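Local structure of lipoprotein (Mycoplasma mycoides subsp. capri, 7ADK) at residues B[464-469]-B[485-490]. The protein probably acts as a serine-type peptidase of the mycoplasma DUF31 family, related in fold to the chymotrypsin-like (PA clan) enzymes. Residues are numbered along the deposited sequence; the frame is centred on the assembly and turned at random.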
loop_
_atom_site.group_PDB
_atom_site.type_symbol
_atom_site.label_atom_id
_atom_site.label_comp_id
_atom_site.label_asym_id
_atom_site.label_seq_id
_atom_site.Cartn_x
_atom_site.Cartn_y
_atom_site.Cartn_z
ATOM N N LEU B 464 -13.967 -16.906 4.516
ATOM C CA LEU B 464 -12.896 -16.872 5.518
ATOM C C LEU B 464 -11.577 -16.618 4.787
ATOM O O LEU B 464 -11.106 -17.516 4.095
ATOM C CB LEU B 464 -12.877 -18.245 6.214
ATOM C CG LEU B 464 -14.139 -18.633 6.985
ATOM C CD1 LEU B 464 -14.105 -20.118 7.300
ATOM C CD2 LEU B 464 -14.277 -17.885 8.302
ATOM N N THR B 465 -10.934 -15.457 4.922
ATOM C CA THR B 465 -9.552 -15.269 4.435
ATOM C C THR B 465 -8.552 -15.113 5.562
ATOM O O THR B 465 -8.708 -14.277 6.444
ATOM C CB THR B 465 -9.388 -14.234 3.308
ATOM O OG1 THR B 465 -8.051 -14.207 2.851
ATOM C CG2 THR B 465 -9.713 -12.787 3.603
ATOM N N ARG B 466 -7.520 -15.949 5.531
ATOM C CA ARG B 466 -6.600 -16.157 6.647
ATOM C C ARG B 466 -5.167 -16.373 6.200
ATOM O O ARG B 466 -4.932 -16.967 5.153
ATOM C CB ARG B 466 -7.115 -17.335 7.488
ATOM C CG ARG B 466 -7.279 -18.667 6.748
ATOM C CD ARG B 466 -6.267 -19.658 7.281
ATOM N NE ARG B 466 -6.071 -20.783 6.381
ATOM C CZ ARG B 466 -5.218 -20.824 5.386
ATOM N NH1 ARG B 466 -4.904 -21.959 4.865
ATOM N NH2 ARG B 466 -4.664 -19.764 4.892
ATOM N N LEU B 467 -4.224 -15.894 7.000
ATOM C CA LEU B 467 -2.778 -16.049 6.823
ATOM C C LEU B 467 -2.385 -17.509 7.061
ATOM O O LEU B 467 -2.779 -18.068 8.086
ATOM C CB LEU B 467 -2.132 -15.069 7.819
ATOM C CG LEU B 467 -0.625 -14.831 7.711
ATOM C CD1 LEU B 467 -0.196 -14.432 6.306
ATOM C CD2 LEU B 467 -0.228 -13.677 8.627
ATOM N N ASN B 468 -1.697 -18.159 6.121
ATOM C CA ASN B 468 -1.368 -19.572 6.277
ATOM C C ASN B 468 -0.240 -19.804 7.286
ATOM O O ASN B 468 0.683 -19.003 7.420
ATOM C CB ASN B 468 -1.210 -20.346 4.951
ATOM C CG ASN B 468 -0.445 -19.733 3.802
ATOM O OD1 ASN B 468 0.702 -19.342 3.913
ATOM N ND2 ASN B 468 -1.017 -19.707 2.629
ATOM N N SER B 469 -0.327 -20.920 8.010
ATOM C CA SER B 469 0.584 -21.302 9.088
ATOM C C SER B 469 2.058 -21.411 8.683
ATOM O O SER B 469 2.952 -21.293 9.512
ATOM C CB SER B 469 0.097 -22.615 9.681
ATOM O OG SER B 469 0.317 -23.705 8.819
ATOM N N ASN B 485 0.435 -15.543 0.530
ATOM C CA ASN B 485 0.490 -16.053 1.896
ATOM C C ASN B 485 -0.864 -16.010 2.618
ATOM O O ASN B 485 -1.026 -16.631 3.662
ATOM C CB ASN B 485 1.563 -15.293 2.668
ATOM C CG ASN B 485 2.957 -15.531 2.130
ATOM O OD1 ASN B 485 3.577 -16.552 2.341
ATOM N ND2 ASN B 485 3.506 -14.600 1.412
ATOM N N PHE B 486 -1.864 -15.309 2.086
ATOM C CA PHE B 486 -3.252 -15.512 2.488
ATOM C C PHE B 486 -3.903 -16.582 1.616
ATOM O O PHE B 486 -3.648 -16.696 0.412
ATOM C CB PHE B 486 -4.056 -14.207 2.443
ATOM C CG PHE B 486 -3.510 -13.120 3.340
ATOM C CD1 PHE B 486 -3.729 -13.158 4.725
ATOM C CD2 PHE B 486 -2.755 -12.079 2.791
ATOM C CE1 PHE B 486 -3.124 -12.209 5.560
ATOM C CE2 PHE B 486 -2.159 -11.113 3.620
ATOM C CZ PHE B 486 -2.324 -11.194 5.010
ATOM N N THR B 487 -4.825 -17.321 2.212
ATOM C CA THR B 487 -5.776 -18.161 1.483
ATOM C C THR B 487 -7.176 -17.729 1.880
ATOM O O THR B 487 -7.395 -17.216 2.976
ATOM C CB THR B 487 -5.557 -19.667 1.709
ATOM O OG1 THR B 487 -4.187 -20.001 1.789
ATOM C CG2 THR B 487 -6.144 -20.513 0.592
ATOM N N LYS B 488 -8.126 -17.878 0.966
ATOM C CA LYS B 488 -9.527 -17.506 1.147
ATOM C C LYS B 488 -10.414 -18.678 0.766
ATOM O O LYS B 488 -10.189 -19.300 -0.263
ATOM C CB LYS B 488 -9.782 -16.231 0.332
ATOM C CG LYS B 488 -11.236 -15.760 0.327
ATOM C CD LYS B 488 -11.332 -14.334 -0.231
ATOM C CE LYS B 488 -12.789 -13.952 -0.497
ATOM N NZ LYS B 488 -12.967 -12.492 -0.697
ATOM N N PHE B 489 -11.418 -18.959 1.579
ATOM C CA PHE B 489 -12.380 -20.034 1.375
ATOM C C PHE B 489 -13.772 -19.424 1.340
ATOM O O PHE B 489 -14.218 -18.893 2.347
ATOM C CB PHE B 489 -12.242 -21.075 2.500
ATOM C CG PHE B 489 -10.840 -21.618 2.643
ATOM C CD1 PHE B 489 -9.896 -20.928 3.418
ATOM C CD2 PHE B 489 -10.458 -22.768 1.945
ATOM C CE1 PHE B 489 -8.566 -21.354 3.455
ATOM C CE2 PHE B 489 -9.131 -23.204 1.999
ATOM C CZ PHE B 489 -8.181 -22.489 2.738
ATOM N N THR B 490 -14.458 -19.479 0.206
ATOM C CA THR B 490 -15.799 -18.900 0.030
ATOM C C THR B 490 -16.820 -20.003 -0.148
ATOM O O THR B 490 -16.639 -20.878 -0.975
ATOM C CB THR B 490 -15.852 -17.914 -1.139
ATOM O OG1 THR B 490 -14.900 -16.898 -0.950
ATOM C CG2 THR B 490 -17.193 -17.209 -1.289
#
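An antiparallel strand pair of the peptidase's main antiparallel sheet, 461-467 with 486-493, is joined by an 18-residue connection without helix or strand. L464 with F489 and R466 with T487 are the hydrogen-bonded pairs; R466 N reaches T487 O at 2.9 Å, nearly along the C=O axis. T465 OG1, anti to its own backbone N (chi1 -176°), gives T487 O a second bond of 3.1 Å from above the carbonyl plane and itself accepts one from N480 ND2. On the face shared by T465, L467, F486 and K488, T465 CB abuts K488 CB at 3.6 Å, while the extended lysine runs on to a salt bridge with E291. L467 CD1 sits over the F486 ring in a CH-pi contact, 4.2 Å from the centroid. The sheet, in which strand 289-293 flanks 461-467 and strand 556-562 flanks 486-493, is consistent with a PA-clan beta-barrel. The opposite face, with L464, T487 and F489, carries R466, bent at chi2 (113°); F489 CE1 lies over its guanidinium, the guanidinium and phenyl planes 66° apart, so the ring's rim meets it. K581 O and I582 O take its NH1 and NE. Where the first strand ends, N468 N bonds N485 O at 3.0 Å and N468 ND2 donates to T487 OG1 at 3.3 Å.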